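Local coordinates for protein proteolytically activated form of PPO4 Tyrosinase (Agaricus bisporus var. bisporus H97, PDB 4OUA) that uses a pair of copper ions to o-hydroxylate monophenols and oxidise the resulting o-diphenols to reactive o-quinones, the first step of melanin synthesis, at residues 82-87 with 229-235; 94-98 with 126-130; 186-190 with 262-266. All blocks are in the same frame, centred on the assembly; numbering follows the deposited sequence.

Contact 1: 82-87 with 229-235; sequences SQVLFP and WEAFSNH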
loop_
_atom_site.group_PDB
_atom_site.type_symbol
_atom_site.label_atom_id
_atom_site.label_comp_id
_atom_site.label_asym_id
_atom_site.label_seq_id
_atom_site.Cartn_x
_atom_site.Cartn_y
_atom_site.Cartn_z
ATOM N N SER A 82 -2.841 11.761 10.006
ATOM C CA SER A 82 -2.707 13.085 10.608
ATOM C C SER A 82 -1.809 13.059 11.843
ATOM O O SER A 82 -1.883 13.945 12.694
ATOM C CB SER A 82 -4.081 13.649 10.971
ATOM O OG SER A 82 -4.943 13.646 9.848
ATOM N N GLN A 83 -0.960 12.040 11.935
ATOM C CA GLN A 83 -0.062 11.896 13.074
ATOM C C GLN A 83 1.331 11.446 12.640
ATOM O O GLN A 83 1.526 10.997 11.510
ATOM C CB GLN A 83 -0.644 10.908 14.087
ATOM C CG GLN A 83 -1.245 9.669 13.457
ATOM C CD GLN A 83 -1.332 8.512 14.429
ATOM O OE1 GLN A 83 -0.363 8.197 15.116
ATOM N NE2 GLN A 83 -2.494 7.874 14.493
ATOM N N VAL A 84 2.293 11.562 13.551
ATOM C CA VAL A 84 3.697 11.303 13.243
ATOM C C VAL A 84 3.982 9.862 12.826
ATOM O O VAL A 84 5.024 9.577 12.238
ATOM C CB VAL A 84 4.601 11.643 14.446
ATOM C CG1 VAL A 84 4.661 13.146 14.660
ATOM C CG2 VAL A 84 4.107 10.936 15.698
ATOM N N LEU A 85 3.057 8.956 13.127
ATOM C CA LEU A 85 3.282 7.535 12.878
ATOM C C LEU A 85 2.799 7.080 11.505
ATOM O O LEU A 85 2.910 5.903 11.171
ATOM C CB LEU A 85 2.599 6.693 13.958
ATOM C CG LEU A 85 3.161 6.823 15.373
ATOM C CD1 LEU A 85 2.507 5.812 16.294
ATOM C CD2 LEU A 85 4.674 6.655 15.364
ATOM N N PHE A 86 2.268 8.011 10.717
ATOM C CA PHE A 86 1.685 7.674 9.420
ATOM C C PHE A 86 2.631 6.866 8.532
ATOM O O PHE A 86 2.270 5.788 8.061
ATOM C CB PHE A 86 1.249 8.939 8.677
ATOM C CG PHE A 86 0.843 8.690 7.251
ATOM C CD1 PHE A 86 -0.409 8.177 6.953
ATOM C CD2 PHE A 86 1.716 8.960 6.211
ATOM C CE1 PHE A 86 -0.783 7.939 5.643
ATOM C CE2 PHE A 86 1.347 8.725 4.899
ATOM C CZ PHE A 86 0.095 8.213 4.615
ATOM N N PRO A 87 3.845 7.386 8.298
ATOM C CA PRO A 87 4.800 6.693 7.424
ATOM C C PRO A 87 5.171 5.294 7.917
ATOM O O PRO A 87 5.162 4.351 7.126
ATOM C CB PRO A 87 6.022 7.616 7.443
ATOM C CG PRO A 87 5.472 8.961 7.784
ATOM C CD PRO A 87 4.360 8.690 8.748
ATOM N N TRP A 229 10.641 16.100 10.703
ATOM C CA TRP A 229 9.758 14.949 10.557
ATOM C C TRP A 229 8.282 15.325 10.642
ATOM O O TRP A 229 7.438 14.705 9.995
ATOM C CB TRP A 229 10.088 13.900 11.622
ATOM C CG TRP A 229 9.195 12.698 11.591
ATOM C CD1 TRP A 229 8.087 12.480 12.356
ATOM C CD2 TRP A 229 9.337 11.546 10.752
ATOM N NE1 TRP A 229 7.530 11.264 12.045
ATOM C CE2 TRP A 229 8.278 10.671 11.065
ATOM C CE3 TRP A 229 10.257 11.170 9.770
ATOM C CZ2 TRP A 229 8.112 9.444 10.427
ATOM C CZ3 TRP A 229 10.090 9.952 9.139
ATOM C CH2 TRP A 229 9.027 9.103 9.470
ATOM N N GLU A 230 7.972 16.338 11.443
ATOM C CA GLU A 230 6.587 16.745 11.651
ATOM C C GLU A 230 5.930 17.207 10.356
ATOM O O GLU A 230 4.798 16.831 10.059
ATOM C CB GLU A 230 6.505 17.852 12.703
ATOM C CG GLU A 230 5.784 17.438 13.977
ATOM C CD GLU A 230 4.328 17.078 13.734
ATOM O OE1 GLU A 230 3.757 17.543 12.724
ATOM O OE2 GLU A 230 3.755 16.329 14.554
ATOM N N ALA A 231 6.645 18.022 9.586
ATOM C CA ALA A 231 6.108 18.557 8.341
ATOM C C ALA A 231 6.099 17.506 7.232
ATOM O O ALA A 231 5.442 17.681 6.206
ATOM C CB ALA A 231 6.904 19.776 7.906
ATOM N N PHE A 232 6.826 16.415 7.446
ATOM C CA PHE A 232 6.946 15.364 6.440
ATOM C C PHE A 232 6.023 14.177 6.711
ATOM O O PHE A 232 5.502 13.564 5.779
ATOM C CB PHE A 232 8.396 14.880 6.358
ATOM C CG PHE A 232 8.565 13.589 5.606
ATOM C CD1 PHE A 232 8.610 13.577 4.222
ATOM C CD2 PHE A 232 8.681 12.387 6.285
ATOM C CE1 PHE A 232 8.768 12.394 3.529
ATOM C CE2 PHE A 232 8.837 11.199 5.597
ATOM C CZ PHE A 232 8.881 11.203 4.217
ATOM N N SER A 233 5.786 13.873 7.972
ATOM C CA SER A 233 5.020 12.706 8.344
ATOM C C SER A 233 3.554 12.772 8.065
ATOM O O SER A 233 3.015 11.890 7.450
ATOM C CB SER A 233 5.194 12.453 9.803
ATOM O OG SER A 233 5.521 13.652 10.397
ATOM N N ASN A 234 2.900 13.795 8.565
ATOM C CA ASN A 234 1.478 13.889 8.421
ATOM C C ASN A 234 1.041 15.192 7.868
ATOM O O ASN A 234 1.818 16.061 7.664
ATOM C CB ASN A 234 0.828 13.688 9.748
ATOM C CG ASN A 234 1.292 14.665 10.757
ATOM O OD1 ASN A 234 0.535 15.436 11.260
ATOM N ND2 ASN A 234 2.534 14.621 11.065
ATOM N N HIS A 235 -0.249 15.306 7.647
ATOM C CA HIS A 235 -0.831 16.479 7.063
ATOM C C HIS A 235 -1.570 17.355 8.041
ATOM O O HIS A 235 -1.711 18.522 7.791
ATOM C CB HIS A 235 -1.773 16.077 5.946
ATOM C CG HIS A 235 -2.903 15.218 6.388
ATOM N ND1 HIS A 235 -3.533 14.333 5.557
ATOM C CD2 HIS A 235 -3.516 15.109 7.581
ATOM C CE1 HIS A 235 -4.489 13.719 6.219
ATOM N NE2 HIS A 235 -4.498 14.169 7.450
#
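Two side-chain hydrogen bonds, one near each end, join the turn leading into helix 86-109 to the short helix 229-233 and the residues after it. At one end H235 NE2 donates to S82 OG over a very short 2.5 Å. The other nitrogen of that imidazole, ND1, is hydrogen-bonded to D251 OD2, and S82 OG also hydrogen-bonds E308 OE2. E247 OE1 accepts hydrogen bonds from S82 N and H235 N, so the two backbones share one acceptor. At the other end W229 NE1 donates a hydrogen bond to V84 O, 3.0 Å away and near the ring plane. V84 lies inside the type I beta turn Q83-F86, whose own bond runs from F86 N to Q83 O (3.2 Å). E230 OE1 is satisfied by H242 NE2, outside both segments. Apolar contacts gather round the same indole: P87 CG lies 3.8 Å from W229 CZ2, and V84 CB 4.1 Å from W229 CD1. F86 CD2 is 3.4 Å from S233 O, while the F86 ring meets those of the copper ligands H90 and H250. This buried junction thus borders the type-3 dicopper site of the tyrosinase central domain, where the F86 side chain is about 5 Å from a bound copper ion.

Contact 2: 94-98 with 126-130; sequences VSIYE and LRQPY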
loop_
_atom_site.group_PDB
_atom_site.type_symbol
_atom_site.label_atom_id
_atom_site.label_comp_id
_atom_site.label_asym_id
_atom_site.label_seq_id
_atom_site.Cartn_x
_atom_site.Cartn_y
_atom_site.Cartn_z
ATOM N N VAL A 94 1.962 -2.642 4.627
ATOM C CA VAL A 94 2.210 -3.278 3.341
ATOM C C VAL A 94 3.005 -4.569 3.536
ATOM O O VAL A 94 2.914 -5.496 2.732
ATOM C CB VAL A 94 2.975 -2.341 2.383
ATOM C CG1 VAL A 94 3.181 -3.010 1.032
ATOM C CG2 VAL A 94 2.232 -1.026 2.222
ATOM N N SER A 95 3.778 -4.623 4.616
ATOM C CA SER A 95 4.628 -5.774 4.897
ATOM C C SER A 95 3.818 -7.024 5.218
ATOM O O SER A 95 4.141 -8.118 4.750
ATOM C CB SER A 95 5.578 -5.461 6.050
ATOM O OG SER A 95 6.399 -4.355 5.729
ATOM N N ILE A 96 2.771 -6.865 6.022
ATOM C CA ILE A 96 1.919 -7.994 6.368
ATOM C C ILE A 96 1.142 -8.445 5.139
ATOM O O ILE A 96 0.948 -9.641 4.920
ATOM C CB ILE A 96 0.938 -7.654 7.507
ATOM C CG1 ILE A 96 0.170 -8.907 7.934
ATOM C CG2 ILE A 96 -0.020 -6.550 7.089
ATOM C CD1 ILE A 96 1.065 -10.042 8.385
ATOM N N TYR A 97 0.713 -7.480 4.332
ATOM C CA TYR A 97 0.001 -7.776 3.095
ATOM C C TYR A 97 0.897 -8.530 2.121
ATOM O O TYR A 97 0.523 -9.582 1.606
ATOM C CB TYR A 97 -0.507 -6.491 2.444
ATOM C CG TYR A 97 -1.339 -6.726 1.206
ATOM C CD1 TYR A 97 -2.696 -7.003 1.303
ATOM C CD2 TYR A 97 -0.771 -6.667 -0.060
ATOM C CE1 TYR A 97 -3.465 -7.216 0.173
ATOM C CE2 TYR A 97 -1.530 -6.879 -1.195
ATOM C CZ TYR A 97 -2.876 -7.151 -1.073
ATOM O OH TYR A 97 -3.631 -7.363 -2.203
ATOM N N GLU A 98 2.077 -7.972 1.873
ATOM C CA GLU A 98 3.069 -8.596 1.007
ATOM C C GLU A 98 3.432 -9.990 1.510
ATOM O O GLU A 98 3.631 -10.914 0.720
ATOM C CB GLU A 98 4.322 -7.723 0.922
ATOM C CG GLU A 98 5.405 -8.270 0.015
ATOM C CD GLU A 98 6.664 -7.424 0.038
ATOM O OE1 GLU A 98 7.137 -7.086 1.146
ATOM O OE2 GLU A 98 7.176 -7.092 -1.051
ATOM N N LEU A 126 8.759 -12.785 -5.181
ATOM C CA LEU A 126 7.565 -11.962 -5.341
ATOM C C LEU A 126 7.441 -10.901 -4.251
ATOM O O LEU A 126 7.512 -11.203 -3.060
ATOM C CB LEU A 126 6.310 -12.834 -5.355
ATOM C CG LEU A 126 5.002 -12.070 -5.570
ATOM C CD1 LEU A 126 5.055 -11.283 -6.870
ATOM C CD2 LEU A 126 3.815 -13.016 -5.559
ATOM N N ARG A 127 7.256 -9.656 -4.678
ATOM C CA ARG A 127 7.078 -8.533 -3.765
ATOM C C ARG A 127 5.982 -7.612 -4.290
ATOM O O ARG A 127 5.642 -7.657 -5.470
ATOM C CB ARG A 127 8.386 -7.756 -3.596
ATOM C CG ARG A 127 9.545 -8.567 -3.039
ATOM C CD ARG A 127 9.310 -8.954 -1.589
ATOM N NE ARG A 127 10.497 -9.555 -0.989
ATOM C CZ ARG A 127 10.823 -10.838 -1.103
ATOM N NH1 ARG A 127 10.051 -11.661 -1.799
ATOM N NH2 ARG A 127 11.923 -11.301 -0.524
ATOM N N GLN A 128 5.436 -6.775 -3.416
ATOM C CA GLN A 128 4.368 -5.863 -3.813
ATOM C C GLN A 128 4.886 -4.744 -4.714
ATOM O O GLN A 128 5.664 -3.895 -4.276
ATOM C CB GLN A 128 3.687 -5.267 -2.579
ATOM C CG GLN A 128 2.602 -4.248 -2.903
ATOM C CD GLN A 128 1.487 -4.824 -3.759
ATOM O OE1 GLN A 128 1.100 -4.240 -4.771
ATOM N NE2 GLN A 128 0.961 -5.973 -3.351
ATOM N N PRO A 129 4.449 -4.738 -5.983
ATOM C CA PRO A 129 4.833 -3.700 -6.947
ATOM C C PRO A 129 4.304 -2.328 -6.541
ATOM O O PRO A 129 3.317 -2.249 -5.809
ATOM C CB PRO A 129 4.185 -4.174 -8.250
ATOM C CG PRO A 129 3.032 -5.006 -7.810
ATOM C CD PRO A 129 3.496 -5.699 -6.561
ATOM N N TYR A 130 4.951 -1.265 -7.007
ATOM C CA TYR A 130 4.536 0.083 -6.640
ATOM C C TYR A 130 4.041 0.865 -7.849
ATOM O O TYR A 130 4.491 0.650 -8.974
ATOM C CB TYR A 130 5.682 0.839 -5.958
ATOM C CG TYR A 130 6.896 1.071 -6.832
ATOM C CD1 TYR A 130 6.949 2.146 -7.709
ATOM C CD2 TYR A 130 7.993 0.223 -6.772
ATOM C CE1 TYR A 130 8.054 2.364 -8.505
ATOM C CE2 TYR A 130 9.105 0.434 -7.566
ATOM C CZ TYR A 130 9.129 1.506 -8.431
ATOM O OH TYR A 130 10.232 1.722 -9.223
#
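Q128 lays its side chain against one side of helix 86-109, where its CG meets V94 CG1 at 4.2 Å and its terminal amide lies at the edge of the Y97 ring. V94 and Q128 both point their CA-to-CB bonds toward the opposite segment, and the side chain of V94 is about 4 Å from that of the copper ligand H282. The closest CA-CA approach is also at Q128, whose CA is 5.7 Å from the CA of E98. There the extended E98 side chain, with chi1 and chi2 both t, reaches across so that OE2 accepts a hydrogen bond from Q128 N at 3.0 Å, although OE2 crowds R127 and its position is less certain. A helix carboxylate thereby meets a backbone NH of a segment that has no regular secondary structure. E98 OE1 forms a salt bridge with R15, giving the carboxylate a second partner. R127 folds back on its own chain: NH1 donates to L126 O at 2.9 Å and also to E124 O, while NE is bound by N348 O. Segment 126-130 follows helix 116-125 directly, so the contact closes a short helical excursion from helix 86-109. Y97 stacks on W279 of helix 277-295; Q128 touches L280, and its carbonyl accepts from S283 OG. With L126 on F27 and P129 on Y31, the segment is wedged among helices 25-39, 86-109 and 277-295.

Contact 3: 186-190 with 262-266; sequences WKTTV and IRGHM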
loop_
_atom_site.group_PDB
_atom_site.type_symbol
_atom_site.label_atom_id
_atom_site.label_comp_id
_atom_site.label_asym_id
_atom_site.label_seq_id
_atom_site.Cartn_x
_atom_site.Cartn_y
_atom_site.Cartn_z
ATOM N N TRP A 186 -23.323 -1.383 -2.277
ATOM C CA TRP A 186 -22.281 -1.597 -3.278
ATOM C C TRP A 186 -21.684 -2.994 -3.151
ATOM O O TRP A 186 -20.947 -3.284 -2.209
ATOM C CB TRP A 186 -21.184 -0.538 -3.156
ATOM C CG TRP A 186 -21.311 0.569 -4.162
ATOM C CD1 TRP A 186 -21.902 0.496 -5.390
ATOM C CD2 TRP A 186 -20.846 1.917 -4.021
ATOM N NE1 TRP A 186 -21.829 1.713 -6.025
ATOM C CE2 TRP A 186 -21.186 2.604 -5.205
ATOM C CE3 TRP A 186 -20.173 2.612 -3.010
ATOM C CZ2 TRP A 186 -20.876 3.947 -5.406
ATOM C CZ3 TRP A 186 -19.867 3.945 -3.212
ATOM C CH2 TRP A 186 -20.218 4.598 -4.401
ATOM N N LYS A 187 -22.007 -3.852 -4.111
ATOM C CA LYS A 187 -21.585 -5.246 -4.074
ATOM C C LYS A 187 -20.068 -5.378 -4.193
ATOM O O LYS A 187 -19.454 -6.196 -3.510
ATOM C CB LYS A 187 -22.282 -6.036 -5.186
ATOM C CG LYS A 187 -23.797 -5.849 -5.206
ATOM C CD LYS A 187 -24.468 -6.760 -6.222
ATOM C CE LYS A 187 -24.366 -8.222 -5.811
ATOM N NZ LYS A 187 -25.131 -8.510 -4.566
ATOM N N THR A 188 -19.466 -4.570 -5.060
ATOM C CA THR A 188 -18.015 -4.565 -5.200
ATOM C C THR A 188 -17.468 -3.168 -4.948
ATOM O O THR A 188 -18.220 -2.196 -4.911
ATOM C CB THR A 188 -17.567 -5.039 -6.600
ATOM O OG1 THR A 188 -17.698 -3.965 -7.541
ATOM C CG2 THR A 188 -18.403 -6.225 -7.062
ATOM N N THR A 189 -16.155 -3.073 -4.766
ATOM C CA THR A 189 -15.498 -1.775 -4.658
ATOM C C THR A 189 -15.621 -0.998 -5.970
ATOM O O THR A 189 -15.628 -1.584 -7.052
ATOM C CB THR A 189 -14.016 -1.928 -4.275
ATOM O OG1 THR A 189 -13.347 -2.742 -5.245
ATOM C CG2 THR A 189 -13.892 -2.582 -2.903
ATOM N N VAL A 190 -15.727 0.323 -5.872
ATOM C CA VAL A 190 -15.960 1.146 -7.054
ATOM C C VAL A 190 -15.000 2.327 -7.158
ATOM O O VAL A 190 -14.704 2.992 -6.166
ATOM C CB VAL A 190 -17.403 1.674 -7.080
ATOM C CG1 VAL A 190 -17.540 2.783 -8.105
ATOM C CG2 VAL A 190 -18.368 0.538 -7.384
ATOM N N ILE A 262 -20.025 11.085 -6.770
ATOM C CA ILE A 262 -20.180 10.723 -5.367
ATOM C C ILE A 262 -18.901 10.041 -4.891
ATOM O O ILE A 262 -18.048 9.678 -5.701
ATOM C CB ILE A 262 -21.391 9.796 -5.140
ATOM C CG1 ILE A 262 -21.276 8.539 -6.003
ATOM C CG2 ILE A 262 -22.688 10.525 -5.451
ATOM C CD1 ILE A 262 -22.462 7.606 -5.879
ATOM N N ARG A 263 -18.767 9.869 -3.581
ATOM C CA ARG A 263 -17.546 9.303 -3.018
ATOM C C ARG A 263 -17.466 7.787 -3.197
ATOM O O ARG A 263 -18.388 7.054 -2.834
ATOM C CB ARG A 263 -17.432 9.656 -1.534
ATOM C CG ARG A 263 -17.372 11.148 -1.253
ATOM C CD ARG A 263 -17.126 11.416 0.220
ATOM N NE ARG A 263 -18.170 10.839 1.061
ATOM C CZ ARG A 263 -18.149 10.845 2.390
ATOM N NH1 ARG A 263 -17.132 11.399 3.036
ATOM N NH2 ARG A 263 -19.144 10.296 3.073
ATOM N N GLY A 264 -16.355 7.326 -3.764
ATOM C CA GLY A 264 -16.098 5.906 -3.915
ATOM C C GLY A 264 -15.318 5.367 -2.731
ATOM O O GLY A 264 -15.188 6.040 -1.710
ATOM N N HIS A 265 -14.790 4.154 -2.867
ATOM C CA HIS A 265 -14.076 3.510 -1.768
ATOM C C HIS A 265 -12.720 4.156 -1.479
ATOM O O HIS A 265 -12.378 4.397 -0.322
ATOM C CB HIS A 265 -13.890 2.019 -2.058
ATOM C CG HIS A 265 -15.157 1.225 -1.975
ATOM N ND1 HIS A 265 -16.076 1.177 -3.000
ATOM C CD2 HIS A 265 -15.659 0.449 -0.983
ATOM C CE1 HIS A 265 -17.088 0.405 -2.646
ATOM N NE2 HIS A 265 -16.860 -0.048 -1.428
ATOM N N MET A 266 -11.955 4.437 -2.530
ATOM C CA MET A 266 -10.605 4.979 -2.373
ATOM C C MET A 266 -10.578 6.353 -1.701
ATOM O O MET A 266 -9.553 6.758 -1.155
ATOM C CB MET A 266 -9.905 5.065 -3.733
ATOM C CG MET A 266 -9.178 3.795 -4.145
ATOM S SD MET A 266 -7.751 3.429 -3.101
ATOM C CE MET A 266 -6.637 4.759 -3.542
#
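This is a loop-to-loop contact in the tyrosinase central domain, joining the loop before helix 201-224 to the one between helices 246-258 and 277-295, which carry the three histidines of one copper site. H265 is its centre, pointing toward 186-190. W186 lies beside it, the two ring centroids 5.5 Å apart with planes at an oblique 39°, and F183 meets both rings edge-to-face. Farther along the indole, CZ2 touches I262 CD1 at 4.0 Å, and CH2 comes within 3.4 Å of R263 O near the ring plane. W186 NE1 is satisfied by K197 O. G264 sits 5.7 Å from V190, CA to CA; a CB at this glycine would clash with V190 O. H265 N makes a weak 3.5 Å hydrogen bond to that same V190 O. The H265 side chain is about 8 Å from that of H254, a copper ligand that probably also binds substrate. In a CH-pi contact, T189 CA lies over the face of the H265 ring, 3.6 Å from that ring's centroid.

All three contacts belong to the tyrosinase central domain but do not touch one another: their centres are 22 Å (1 and 2), 23 Å (2 and 3) and 27 Å (1 and 3) apart. Contacts 1 and 2 share helix 86-109, the first at its beginning and the second farther along. In sequence, contact 2 is nested within the loop that contact 1 closes, and is complete before contact 3 opens; contacts 1 and 3 cross, their segments alternating. The V94 side chain of contact 2 is about 9 Å from a copper ion and the H265 side chain of contact 3 about 12 Å; contact 1 lies nearer. Contacts between segments 28 to 142 residues apart thus interleave around the dicopper centre, whose histidines come from distant parts of the chain.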